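3-hydroxyacyl-CoA dehydrogenase (Burkholderia thailandensis, PDB 4XGN) probably oxidises 3-hydroxyacyl-CoA thioesters to their 3-keto forms with NAD as hydride acceptor, as a tetrameric short-chain dehydrogenase with a Rossmann fold. Local coordinates at residues V191-P196 against G246-L251; A156-I161 against A254-P259; C64-E69 against F124-V129. All coordinates share one frame; numbering follows the deposited sequence.

Contact 1 (V191-P196 against G246-L251); sequences VMTIAP and GEVIRL. With NAD (nicotinamide-adenine-dinucleotide), chain I.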
loop_
_atom_site.group_PDB
_atom_site.type_symbol
_atom_site.label_atom_id
_atom_site.label_comp_id
_atom_site.label_asym_id
_atom_site.label_seq_id
_atom_site.Cartn_x
_atom_site.Cartn_y
_atom_site.Cartn_z
ATOM N N VAL A 191 17.167 -5.555 -6.171
ATOM C CA VAL A 191 16.161 -6.571 -5.884
ATOM C C VAL A 191 14.809 -5.974 -6.187
ATOM O O VAL A 191 14.432 -4.917 -5.601
ATOM C CB VAL A 191 16.231 -6.987 -4.414
ATOM C CG1 VAL A 191 15.216 -8.074 -4.092
ATOM C CG2 VAL A 191 17.682 -7.382 -4.065
ATOM N N MET A 192 14.083 -6.624 -7.093
ATOM C CA MET A 192 12.777 -6.124 -7.529
ATOM C C MET A 192 11.776 -7.267 -7.637
ATOM O O MET A 192 12.143 -8.456 -7.828
ATOM C CB MET A 192 12.907 -5.471 -8.905
ATOM C CG MET A 192 13.610 -4.114 -8.947
ATOM S SD MET A 192 12.613 -2.808 -8.247
ATOM C CE MET A 192 11.189 -2.843 -9.298
ATOM N N THR A 193 10.495 -6.891 -7.618
ATOM C CA THR A 193 9.426 -7.853 -7.806
ATOM C C THR A 193 8.422 -7.337 -8.848
ATOM O O THR A 193 8.085 -6.145 -8.836
ATOM C CB THR A 193 8.734 -8.131 -6.434
ATOM O OG1 THR A 193 9.712 -8.697 -5.542
ATOM C CG2 THR A 193 7.595 -9.103 -6.615
ATOM N N ILE A 194 7.927 -8.238 -9.675
ATOM C CA ILE A 194 6.830 -8.013 -10.612
ATOM C C ILE A 194 5.631 -8.778 -10.056
ATOM O O ILE A 194 5.776 -9.934 -9.673
ATOM C CB ILE A 194 7.171 -8.490 -12.040
ATOM C CG1 ILE A 194 8.373 -7.685 -12.600
ATOM C CG2 ILE A 194 5.961 -8.276 -12.969
ATOM C CD1 ILE A 194 9.027 -8.292 -13.852
ATOM N N ALA A 195 4.473 -8.091 -9.976
ATOM C CA ALA A 195 3.208 -8.689 -9.562
ATOM C C ALA A 195 2.304 -8.755 -10.783
ATOM O O ALA A 195 1.580 -7.827 -11.092
ATOM C CB ALA A 195 2.555 -7.851 -8.428
ATOM N N PRO A 196 2.329 -9.868 -11.524
ATOM C CA PRO A 196 1.456 -9.956 -12.691
ATOM C C PRO A 196 -0.016 -10.134 -12.361
ATOM O O PRO A 196 -0.373 -10.678 -11.298
ATOM C CB PRO A 196 2.002 -11.187 -13.467
ATOM C CG PRO A 196 3.308 -11.526 -12.803
ATOM C CD PRO A 196 3.240 -11.030 -11.415
ATOM N N GLY A 246 14.049 -2.304 -4.784
ATOM C CA GLY A 246 13.261 -2.402 -3.532
ATOM C C GLY A 246 11.779 -2.210 -3.753
ATOM O O GLY A 246 11.055 -1.884 -2.810
ATOM N N GLU A 247 11.305 -2.424 -4.976
ATOM C CA GLU A 247 9.938 -2.079 -5.363
ATOM C C GLU A 247 9.205 -3.269 -5.990
ATOM O O GLU A 247 9.851 -4.206 -6.532
ATOM C CB GLU A 247 9.965 -0.857 -6.290
ATOM C CG GLU A 247 8.692 -0.445 -7.059
ATOM C CD GLU A 247 7.490 -0.059 -6.203
ATOM O OE1 GLU A 247 7.340 -0.573 -5.076
ATOM O OE2 GLU A 247 6.637 0.723 -6.704
ATOM N N VAL A 248 7.877 -3.243 -5.875
ATOM C CA VAL A 248 6.971 -4.231 -6.496
ATOM C C VAL A 248 6.157 -3.524 -7.568
ATOM O O VAL A 248 5.616 -2.444 -7.293
ATOM C CB VAL A 248 5.990 -4.769 -5.445
ATOM C CG1 VAL A 248 4.982 -5.719 -6.026
ATOM C CG2 VAL A 248 6.752 -5.434 -4.300
ATOM N N ILE A 249 6.081 -4.085 -8.780
ATOM C CA ILE A 249 5.355 -3.429 -9.897
ATOM C C ILE A 249 4.215 -4.322 -10.356
ATOM O O ILE A 249 4.430 -5.442 -10.802
ATOM C CB ILE A 249 6.266 -3.111 -11.090
ATOM C CG1 ILE A 249 7.410 -2.192 -10.652
ATOM C CG2 ILE A 249 5.463 -2.562 -12.265
ATOM C CD1 ILE A 249 8.481 -2.068 -11.690
ATOM N N ARG A 250 2.992 -3.827 -10.189
ATOM C CA ARG A 250 1.811 -4.494 -10.782
ATOM C C ARG A 250 1.881 -4.420 -12.305
ATOM O O ARG A 250 2.039 -3.330 -12.883
ATOM C CB ARG A 250 0.531 -3.872 -10.288
ATOM C CG ARG A 250 0.356 -4.006 -8.778
ATOM C CD ARG A 250 -0.953 -3.379 -8.280
ATOM N NE ARG A 250 -2.133 -4.073 -8.826
ATOM C CZ ARG A 250 -3.119 -4.681 -8.174
ATOM N NH1 ARG A 250 -3.249 -4.617 -6.869
ATOM N NH2 ARG A 250 -4.062 -5.300 -8.867
ATOM N N LEU A 251 1.714 -5.564 -12.961
ATOM C CA LEU A 251 1.686 -5.610 -14.423
ATOM C C LEU A 251 0.383 -6.335 -14.763
ATOM O O LEU A 251 0.336 -7.556 -14.820
ATOM C CB LEU A 251 2.883 -6.385 -14.981
ATOM C CG LEU A 251 2.987 -6.520 -16.499
ATOM C CD1 LEU A 251 3.266 -5.155 -17.122
ATOM C CD2 LEU A 251 4.086 -7.516 -16.843
HETATM P PA NAD I . 3.779 -22.102 -15.604
HETATM O O1A NAD I . 3.055 -23.186 -14.891
HETATM O O2A NAD I . 3.632 -22.029 -17.093
HETATM O O5B NAD I . 5.343 -22.128 -15.252
HETATM C C5B NAD I . 5.796 -22.385 -13.940
HETATM C C4B NAD I . 7.091 -23.212 -14.014
HETATM O O4B NAD I . 7.396 -23.396 -12.728
HETATM C C3B NAD I . 6.838 -24.621 -14.609
HETATM O O3B NAD I . 7.603 -24.912 -15.733
HETATM C C2B NAD I . 7.109 -25.475 -13.357
HETATM O O2B NAD I . 7.491 -26.847 -13.736
HETATM C C1B NAD I . 7.980 -24.791 -12.619
HETATM N N9A NAD I . 7.952 -25.157 -11.236
HETATM C C8A NAD I . 6.882 -25.416 -10.421
HETATM N N7A NAD I . 7.327 -25.802 -9.181
HETATM C C5A NAD I . 8.649 -25.741 -9.267
HETATM C C6A NAD I . 9.615 -25.999 -8.330
HETATM N N6A NAD I . 9.461 -26.475 -6.994
HETATM N N1A NAD I . 10.905 -25.853 -8.670
HETATM C C2A NAD I . 11.272 -25.456 -9.927
HETATM N N3A NAD I . 10.315 -25.178 -10.861
HETATM C C4A NAD I . 9.026 -25.354 -10.500
HETATM O O3 NAD I . 3.116 -20.805 -14.927
HETATM P PN NAD I . 3.576 -19.263 -15.186
HETATM O O1N NAD I . 2.321 -18.530 -15.526
HETATM O O2N NAD I . 4.708 -19.078 -16.185
HETATM O O5D NAD I . 4.066 -18.803 -13.712
HETATM C C5D NAD I . 5.276 -18.080 -13.500
HETATM C C4D NAD I . 5.243 -17.262 -12.267
HETATM O O4D NAD I . 4.319 -16.282 -12.499
HETATM C C3D NAD I . 4.740 -18.057 -11.036
HETATM O O3D NAD I . 5.380 -17.676 -9.897
HETATM C C2D NAD I . 3.245 -17.629 -11.040
HETATM O O2D NAD I . 2.614 -17.879 -9.702
HETATM C C1D NAD I . 3.288 -16.347 -11.338
HETATM N N1N NAD I . 2.091 -15.699 -11.861
HETATM C C2N NAD I . 1.404 -16.153 -12.963
HETATM C C3N NAD I . 0.266 -15.513 -13.436
HETATM C C7N NAD I . -0.536 -16.006 -14.603
HETATM O O7N NAD I . -1.632 -15.537 -14.801
HETATM N N7N NAD I . -0.002 -16.979 -15.488
HETATM C C4N NAD I . -0.167 -14.349 -12.765
HETATM C C5N NAD I . 0.538 -13.873 -11.688
HETATM C C6N NAD I . 1.661 -14.535 -11.242
#

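Contact 2 (A156-I161 against A254-P259); sequences AFDGQI and AIRMQP. With EDO (1,2-ethanediol), chain K.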
loop_
_atom_site.group_PDB
_atom_site.type_symbol
_atom_site.label_atom_id
_atom_site.label_comp_id
_atom_site.label_asym_id
_atom_site.label_seq_id
_atom_site.Cartn_x
_atom_site.Cartn_y
_atom_site.Cartn_z
ATOM N N ALA A 156 -1.157 -10.932 -4.166
ATOM C CA ALA A 156 -0.507 -10.330 -3.007
ATOM C C ALA A 156 -1.391 -9.245 -2.375
ATOM O O ALA A 156 -1.260 -8.993 -1.178
ATOM C CB ALA A 156 0.868 -9.739 -3.341
ATOM N N PHE A 157 -2.231 -8.607 -3.184
ATOM C CA PHE A 157 -3.016 -7.412 -2.799
ATOM C C PHE A 157 -4.521 -7.659 -2.906
ATOM O O PHE A 157 -5.282 -7.077 -2.130
ATOM C CB PHE A 157 -2.645 -6.255 -3.710
ATOM C CG PHE A 157 -1.176 -6.043 -3.818
ATOM C CD1 PHE A 157 -0.442 -5.707 -2.683
ATOM C CD2 PHE A 157 -0.495 -6.289 -5.025
ATOM C CE1 PHE A 157 0.930 -5.504 -2.759
ATOM C CE2 PHE A 157 0.874 -6.057 -5.121
ATOM C CZ PHE A 157 1.588 -5.733 -3.965
ATOM N N ASP A 158 -4.933 -8.484 -3.869
ATOM C CA ASP A 158 -6.327 -8.647 -4.291
ATOM C C ASP A 158 -6.765 -10.112 -4.131
ATOM O O ASP A 158 -7.511 -10.633 -4.943
ATOM C CB ASP A 158 -6.537 -8.307 -5.803
ATOM C CG ASP A 158 -5.990 -6.956 -6.268
ATOM O OD1 ASP A 158 -5.557 -6.072 -5.512
ATOM O OD2 ASP A 158 -6.103 -6.788 -7.507
ATOM N N GLY A 159 -6.229 -10.812 -3.157
ATOM C CA GLY A 159 -6.449 -12.275 -3.085
ATOM C C GLY A 159 -7.933 -12.634 -3.146
ATOM O O GLY A 159 -8.735 -12.065 -2.420
ATOM N N GLN A 160 -8.294 -13.584 -3.985
ATOM C CA GLN A 160 -9.670 -14.024 -4.202
ATOM C C GLN A 160 -10.048 -15.153 -3.287
ATOM O O GLN A 160 -9.192 -15.748 -2.625
ATOM C CB GLN A 160 -9.871 -14.489 -5.638
ATOM C CG GLN A 160 -9.494 -13.433 -6.684
ATOM C CD GLN A 160 -9.860 -13.901 -8.067
ATOM O OE1 GLN A 160 -9.185 -14.770 -8.622
ATOM N NE2 GLN A 160 -10.945 -13.365 -8.624
ATOM N N ILE A 161 -11.338 -15.407 -3.240
ATOM C CA ILE A 161 -11.842 -16.599 -2.548
ATOM C C ILE A 161 -11.077 -17.789 -3.122
ATOM O O ILE A 161 -10.915 -17.926 -4.343
ATOM C CB ILE A 161 -13.333 -16.773 -2.765
ATOM C CG1 ILE A 161 -14.101 -15.676 -2.011
ATOM C CG2 ILE A 161 -13.804 -18.130 -2.310
ATOM C CD1 ILE A 161 -15.571 -15.587 -2.368
ATOM N N ALA A 254 -4.502 -2.810 -15.203
ATOM C CA ALA A 254 -5.337 -2.096 -14.199
ATOM C C ALA A 254 -6.452 -2.924 -13.613
ATOM O O ALA A 254 -7.294 -2.359 -12.920
ATOM C CB ALA A 254 -5.900 -0.762 -14.726
ATOM N N ILE A 255 -6.449 -4.241 -13.758
ATOM C CA ILE A 255 -7.494 -5.044 -13.106
ATOM C C ILE A 255 -7.280 -5.011 -11.591
ATOM O O ILE A 255 -6.124 -4.908 -11.094
ATOM C CB ILE A 255 -7.480 -6.504 -13.648
ATOM C CG1 ILE A 255 -8.834 -7.219 -13.459
ATOM C CG2 ILE A 255 -6.325 -7.309 -13.029
ATOM C CD1 ILE A 255 -8.936 -8.533 -14.208
ATOM N N ARG A 256 -8.392 -5.148 -10.864
ATOM C CA ARG A 256 -8.389 -5.403 -9.442
ATOM C C ARG A 256 -9.282 -6.630 -9.261
ATOM O O ARG A 256 -10.417 -6.638 -9.677
ATOM C CB ARG A 256 -8.900 -4.178 -8.647
ATOM C CG ARG A 256 -7.997 -2.946 -8.800
ATOM C CD ARG A 256 -6.647 -3.173 -8.124
ATOM N NE ARG A 256 -5.769 -1.986 -8.141
ATOM C CZ ARG A 256 -4.980 -1.652 -9.151
ATOM N NH1 ARG A 256 -4.931 -2.363 -10.301
ATOM N NH2 ARG A 256 -4.225 -0.580 -9.027
ATOM N N MET A 257 -8.749 -7.693 -8.698
ATOM C CA MET A 257 -9.487 -8.960 -8.669
ATOM C C MET A 257 -10.595 -8.961 -7.611
ATOM O O MET A 257 -10.341 -8.610 -6.449
ATOM C CB MET A 257 -8.541 -10.103 -8.357
ATOM C CG MET A 257 -7.351 -10.151 -9.265
ATOM S SD MET A 257 -7.746 -10.318 -11.051
ATOM C CE MET A 257 -8.653 -11.836 -11.106
ATOM N N GLN A 258 -11.771 -9.409 -8.042
ATOM C CA GLN A 258 -12.970 -9.440 -7.204
ATOM C C GLN A 258 -12.945 -10.753 -6.428
ATOM O O GLN A 258 -12.144 -11.618 -6.727
ATOM C CB GLN A 258 -14.232 -9.289 -8.082
ATOM C CG GLN A 258 -14.155 -7.915 -8.793
ATOM C CD GLN A 258 -15.103 -7.689 -9.979
ATOM O OE1 GLN A 258 -15.946 -8.530 -10.338
ATOM N NE2 GLN A 258 -14.938 -6.508 -10.626
ATOM N N PRO A 259 -13.815 -10.893 -5.424
ATOM C CA PRO A 259 -13.799 -12.143 -4.634
ATOM C C PRO A 259 -13.954 -13.417 -5.477
ATOM O O PRO A 259 -13.290 -14.420 -5.193
ATOM C CB PRO A 259 -14.978 -11.958 -3.675
ATOM C CG PRO A 259 -15.008 -10.472 -3.456
ATOM C CD PRO A 259 -14.681 -9.857 -4.803
HETATM C C1 EDO K . -12.460 -8.603 -12.258
HETATM O O1 EDO K . -11.839 -7.457 -11.690
HETATM C C2 EDO K . -11.658 -9.860 -11.954
HETATM O O2 EDO K . -12.056 -10.365 -10.697
HETATM O O HOH W 1 -12.659 -17.088 -6.219
#

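Contact 3 (C64-E69 against F124-V129); sequences CDVARE and FNMIRV. With NAD (nicotinamide-adenine-dinucleotide), chain I.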
loop_
_atom_site.group_PDB
_atom_site.type_symbol
_atom_site.label_atom_id
_atom_site.label_comp_id
_atom_site.label_asym_id
_atom_site.label_seq_id
_atom_site.Cartn_x
_atom_site.Cartn_y
_atom_site.Cartn_z
ATOM N N CYS A 64 15.947 -28.574 -11.238
ATOM C CA CYS A 64 16.078 -27.813 -10.010
ATOM C C CYS A 64 14.733 -27.620 -9.350
ATOM O O CYS A 64 13.829 -27.001 -9.908
ATOM C CB CYS A 64 16.812 -26.505 -10.301
ATOM S SG CYS A 64 16.786 -25.302 -8.932
ATOM N N ASP A 65 14.566 -28.246 -8.192
ATOM C CA ASP A 65 13.442 -27.950 -7.315
ATOM C C ASP A 65 13.893 -26.823 -6.466
ATOM O O ASP A 65 14.801 -26.977 -5.660
ATOM C CB ASP A 65 13.087 -29.159 -6.467
ATOM C CG ASP A 65 11.839 -28.965 -5.609
ATOM O OD1 ASP A 65 11.471 -27.793 -5.274
ATOM O OD2 ASP A 65 11.255 -30.046 -5.245
ATOM N N VAL A 66 13.272 -25.670 -6.653
ATOM C CA VAL A 66 13.715 -24.470 -5.962
ATOM C C VAL A 66 13.637 -24.548 -4.435
ATOM O O VAL A 66 14.293 -23.755 -3.763
ATOM C CB VAL A 66 12.926 -23.188 -6.427
ATOM C CG1 VAL A 66 13.194 -22.883 -7.889
ATOM C CG2 VAL A 66 11.451 -23.314 -6.136
ATOM N N ALA A 67 12.895 -25.501 -3.897
ATOM C CA ALA A 67 12.843 -25.707 -2.457
ATOM C C ALA A 67 14.029 -26.447 -1.873
ATOM O O ALA A 67 14.135 -26.538 -0.648
ATOM C CB ALA A 67 11.543 -26.376 -2.033
ATOM N N ARG A 68 14.894 -27.002 -2.708
ATOM C CA ARG A 68 16.035 -27.801 -2.223
ATOM C C ARG A 68 17.317 -26.998 -2.273
ATOM O O ARG A 68 17.646 -26.413 -3.362
ATOM C CB ARG A 68 16.209 -29.067 -3.067
ATOM C CG ARG A 68 15.158 -30.138 -2.816
ATOM C CD ARG A 68 15.422 -31.502 -3.505
ATOM N NE ARG A 68 16.826 -31.960 -3.835
ATOM C CZ ARG A 68 17.559 -32.821 -3.109
ATOM N NH1 ARG A 68 17.122 -33.304 -1.977
ATOM N NH2 ARG A 68 18.790 -33.145 -3.479
ATOM N N GLU A 69 18.058 -26.973 -1.178
ATOM C CA GLU A 69 19.345 -26.295 -1.183
ATOM C C GLU A 69 20.290 -26.826 -2.275
ATOM O O GLU A 69 20.954 -26.045 -2.965
ATOM C CB GLU A 69 20.059 -26.491 0.147
ATOM C CG GLU A 69 21.467 -25.933 0.178
ATOM C CD GLU A 69 21.932 -25.780 1.600
ATOM O OE1 GLU A 69 22.357 -26.798 2.151
ATOM O OE2 GLU A 69 21.822 -24.685 2.168
ATOM N N PHE A 124 13.138 -17.504 -1.960
ATOM C CA PHE A 124 14.214 -17.084 -1.083
ATOM C C PHE A 124 15.472 -17.964 -1.211
ATOM O O PHE A 124 16.584 -17.440 -1.204
ATOM C CB PHE A 124 13.809 -17.028 0.395
ATOM C CG PHE A 124 14.901 -16.466 1.264
ATOM C CD1 PHE A 124 15.161 -15.104 1.239
ATOM C CD2 PHE A 124 15.735 -17.295 2.016
ATOM C CE1 PHE A 124 16.184 -14.567 1.981
ATOM C CE2 PHE A 124 16.747 -16.770 2.784
ATOM C CZ PHE A 124 16.970 -15.379 2.784
ATOM N N ASN A 125 15.279 -19.262 -1.358
ATOM C CA ASN A 125 16.391 -20.195 -1.470
ATOM C C ASN A 125 17.248 -19.842 -2.687
ATOM O O ASN A 125 18.492 -19.805 -2.615
ATOM C CB ASN A 125 15.860 -21.630 -1.572
ATOM C CG ASN A 125 16.939 -22.677 -1.555
ATOM O OD1 ASN A 125 17.957 -22.546 -0.877
ATOM N ND2 ASN A 125 16.731 -23.731 -2.316
ATOM N N MET A 126 16.576 -19.536 -3.792
ATOM C CA MET A 126 17.294 -19.199 -5.000
ATOM C C MET A 126 17.971 -17.853 -4.803
ATOM O O MET A 126 19.111 -17.693 -5.191
ATOM C CB MET A 126 16.355 -19.148 -6.178
ATOM C CG MET A 126 15.762 -20.492 -6.532
ATOM S SD MET A 126 16.884 -21.858 -6.913
ATOM C CE MET A 126 17.903 -21.217 -8.202
ATOM N N ILE A 127 17.292 -16.889 -4.190
ATOM C CA ILE A 127 17.903 -15.566 -3.973
ATOM C C ILE A 127 19.182 -15.648 -3.146
ATOM O O ILE A 127 20.188 -15.062 -3.518
ATOM C CB ILE A 127 16.894 -14.588 -3.312
ATOM C CG1 ILE A 127 15.753 -14.219 -4.301
ATOM C CG2 ILE A 127 17.580 -13.355 -2.718
ATOM C CD1 ILE A 127 14.624 -13.430 -3.679
ATOM N N ARG A 128 19.165 -16.389 -2.054
ATOM C CA ARG A 128 20.285 -16.346 -1.146
ATOM C C ARG A 128 21.525 -16.963 -1.808
ATOM O O ARG A 128 22.629 -16.461 -1.618
ATOM C CB ARG A 128 19.904 -17.039 0.172
ATOM C CG ARG A 128 19.815 -18.553 0.095
ATOM C CD ARG A 128 19.107 -19.232 1.264
ATOM N NE ARG A 128 19.206 -20.650 0.949
ATOM C CZ ARG A 128 20.247 -21.433 1.261
ATOM N NH1 ARG A 128 21.183 -21.052 2.120
ATOM N NH2 ARG A 128 20.324 -22.644 0.723
ATOM N N VAL A 129 21.321 -18.019 -2.598
ATOM C CA VAL A 129 22.415 -18.704 -3.231
ATOM C C VAL A 129 22.953 -17.894 -4.421
ATOM O O VAL A 129 24.199 -17.708 -4.590
ATOM C CB VAL A 129 22.028 -20.155 -3.619
ATOM C CG1 VAL A 129 23.202 -20.853 -4.300
ATOM C CG2 VAL A 129 21.621 -20.969 -2.383
HETATM P PA NAD I . 3.779 -22.102 -15.604
HETATM O O1A NAD I . 3.055 -23.186 -14.891
HETATM O O2A NAD I . 3.632 -22.029 -17.093
HETATM O O5B NAD I . 5.343 -22.128 -15.252
HETATM C C5B NAD I . 5.796 -22.385 -13.940
HETATM C C4B NAD I . 7.091 -23.212 -14.014
HETATM O O4B NAD I . 7.396 -23.396 -12.728
HETATM C C3B NAD I . 6.838 -24.621 -14.609
HETATM O O3B NAD I . 7.603 -24.912 -15.733
HETATM C C2B NAD I . 7.109 -25.475 -13.357
HETATM O O2B NAD I . 7.491 -26.847 -13.736
HETATM C C1B NAD I . 7.980 -24.791 -12.619
HETATM N N9A NAD I . 7.952 -25.157 -11.236
HETATM C C8A NAD I . 6.882 -25.416 -10.421
HETATM N N7A NAD I . 7.327 -25.802 -9.181
HETATM C C5A NAD I . 8.649 -25.741 -9.267
HETATM C C6A NAD I . 9.615 -25.999 -8.330
HETATM N N6A NAD I . 9.461 -26.475 -6.994
HETATM N N1A NAD I . 10.905 -25.853 -8.670
HETATM C C2A NAD I . 11.272 -25.456 -9.927
HETATM N N3A NAD I . 10.315 -25.178 -10.861
HETATM C C4A NAD I . 9.026 -25.354 -10.500
HETATM O O3 NAD I . 3.116 -20.805 -14.927
HETATM P PN NAD I . 3.576 -19.263 -15.186
HETATM O O1N NAD I . 2.321 -18.530 -15.526
HETATM O O2N NAD I . 4.708 -19.078 -16.185
HETATM O O5D NAD I . 4.066 -18.803 -13.712
HETATM C C5D NAD I . 5.276 -18.080 -13.500
HETATM C C4D NAD I . 5.243 -17.262 -12.267
HETATM O O4D NAD I . 4.319 -16.282 -12.499
HETATM C C3D NAD I . 4.740 -18.057 -11.036
HETATM O O3D NAD I . 5.380 -17.676 -9.897
HETATM C C2D NAD I . 3.245 -17.629 -11.040
HETATM O O2D NAD I . 2.614 -17.879 -9.702
HETATM C C1D NAD I . 3.288 -16.347 -11.338
HETATM N N1N NAD I . 2.091 -15.699 -11.861
HETATM C C2N NAD I . 1.404 -16.153 -12.963
HETATM C C3N NAD I . 0.266 -15.513 -13.436
HETATM C C7N NAD I . -0.536 -16.006 -14.603
HETATM O O7N NAD I . -1.632 -15.537 -14.801
HETATM N N7N NAD I . -0.002 -16.979 -15.488
HETATM C C4N NAD I . -0.167 -14.349 -12.765
HETATM C C5N NAD I . 0.538 -13.873 -11.688
HETATM C C6N NAD I . 1.661 -14.535 -11.242
HETATM O O HOH W 2 23.692 -22.516 2.116
#

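Contact 1 (V191-P196 against G246-L251)
Thr193, Ala195, Ile249 and Leu251 join two parallel strands, 189-196 and 248-251, the last pair in the seven-stranded sheet of the Rossmann fold. Their amides and carbonyls interlock in the usual parallel fashion: Ile249 N donates to Thr193 O at 2.9 Å, and Ala195 N returns a nearly straight bond (174°) to Ile249 O. Leu251 N then closes on Ala195 O, while at the other end Thr193 N reaches Glu247 O and Gly246 N reaches Val191 O.

The two faces of the pair differ. On one, Ile194 and Leu251 lie side by side and point the same way, with CG2 of the former 4.1 Å from CB of the latter, and helix 228-240 covers Ile194. On the other, Ala195 CB meets Val248 CG1 at 4.0 Å, where Phe157 touches both and helix 164-184 packs on Val248. Back on the Ile194 face, Met192 is bent at both chi2 (-72°) and chi3 (-60°), which swings CE across to Ile249 CD1 at 3.7 Å. Its SD also accepts a weak bond from Glu247 N.

Strand 248-251 is outermost within its chain, but a second subunit lies against it: Ile249 packs on Ile249 of that subunit, and Glu247 OE2 accepts from Arg250 N of that subunit, with the reciprocal bond also made. At the carboxyl end the sheet delivers Pro196 to the cofactor, its CB 3.5 Å from NAD C5N and its carbonyl oxygen O 3.3 Å from the same nicotinamide carbon.

Contact 2 (A156-I161 against A254-P259)
Asp158, Gln160 and Ile161 hold three successive residues of the C-terminal tail, Met257, Gln258 and Pro259, and every direct hydrogen bond between them ends on the tail's backbone although the tail forms no regular strand. Asp158 OD2 accepts from Met257 N at 3.0 Å, the amide coming from above the carboxylate plane. The same oxygen also takes a salt bridge from Arg250.

Gln160 reaches further along. Beyond CG its chain is extended (chi2 -174°), which carries NE2 to Gln258 O at 2.8 Å, with that oxygen lying almost in the plane of the Gln160 amide. The bent side chain of Met257 brings its methyl CE to 3.7 Å from Gln160 NE2, close to the whole amide group. The last bond is backbone to backbone: Ile161 N approaches Pro259 O in the carbonyl plane, on a lone pair, at 2.9 Å. A water that also donates to Ile161 O gives Pro259 O a second donor, and Ile161 CD1 rests 3.9 Å from Pro259 CB.

An ethanediol, probably from the crystallisation liquor, bridges Arg256 O and Gln258 N, the latter 2.8 Å from EDO O2. Arg182 of the third subunit donates to both Gly159 O and Met257 O, spanning the two segments.

The example shows how an irregular tail can be fastened residue by residue to the end of the short helix 155-158 and the loop that follows it. With a backbone N-H and the Arg250 guanidinium both directed at Asp158 OD2, the carboxylate is probably stabilised in its ionised form.

Contact 3 (C64-E69 against F124-V129)
Asn125, on helix 109-135, works as a polar hub against the loop 64-69. Its ND2 gives a bond to Val66 O at 2.8 Å that is close to linear, and a weak second one to O of Arg68, the residue at the N-cap position of helix 69-82. Beside it, Met126 crosses Val66 at about a right angle, CG to CG1 3.8 Å, while its SD faces Cys64 SG.

Arg128 helps fix the amide. With CG in the crowded position between the backbone N and carbonyl carbon (chi1 73°), Arg128 turns its guanidinium back so that NE and NH2 both grip Asn125 OD1, each 2.9 Å away and in the guanidinium plane. NH2 also makes a salt bridge, to the anti lone pair of Glu69 OE2. Arg128 NH1 donates to His107 O of the third subunit.

The loop thus held binds the adenine, as the corresponding loop does in other classical short-chain dehydrogenases: Val66 N donates to NAD N1A at 3.1 Å, and Asp65 OD1, also the acceptor of an Asx turn, receives NAD N6A. Two donors at Asn125 OD1, with one good and one weak acceptor at ND2, settle the amide's orientation, and the nearby guanidinium probably polarises it, strengthening ND2 as a donor.

Along the chain contact 3 closes first; contact 1 then opens and closes within the loop that contact 2 spans. Contacts 1 and 2 adjoin, their centres about 16 Å apart, and share the side chain of Arg250. The centre of contact 3 lies about 20 Å from that of contact 1 and about 28 Å from that of contact 2, where the loop after outer strand 60-63 meets helix 109-135. NAD bridges this separation, its adenine at contact 3 and its nicotinamide at contact 1. The subunit interfaces divide differently: contacts 1 and 2 meet the second subunit, contacts 2 and 3 the third, so contacts 1 and 3, which touch NAD, also lie at subunit interfaces.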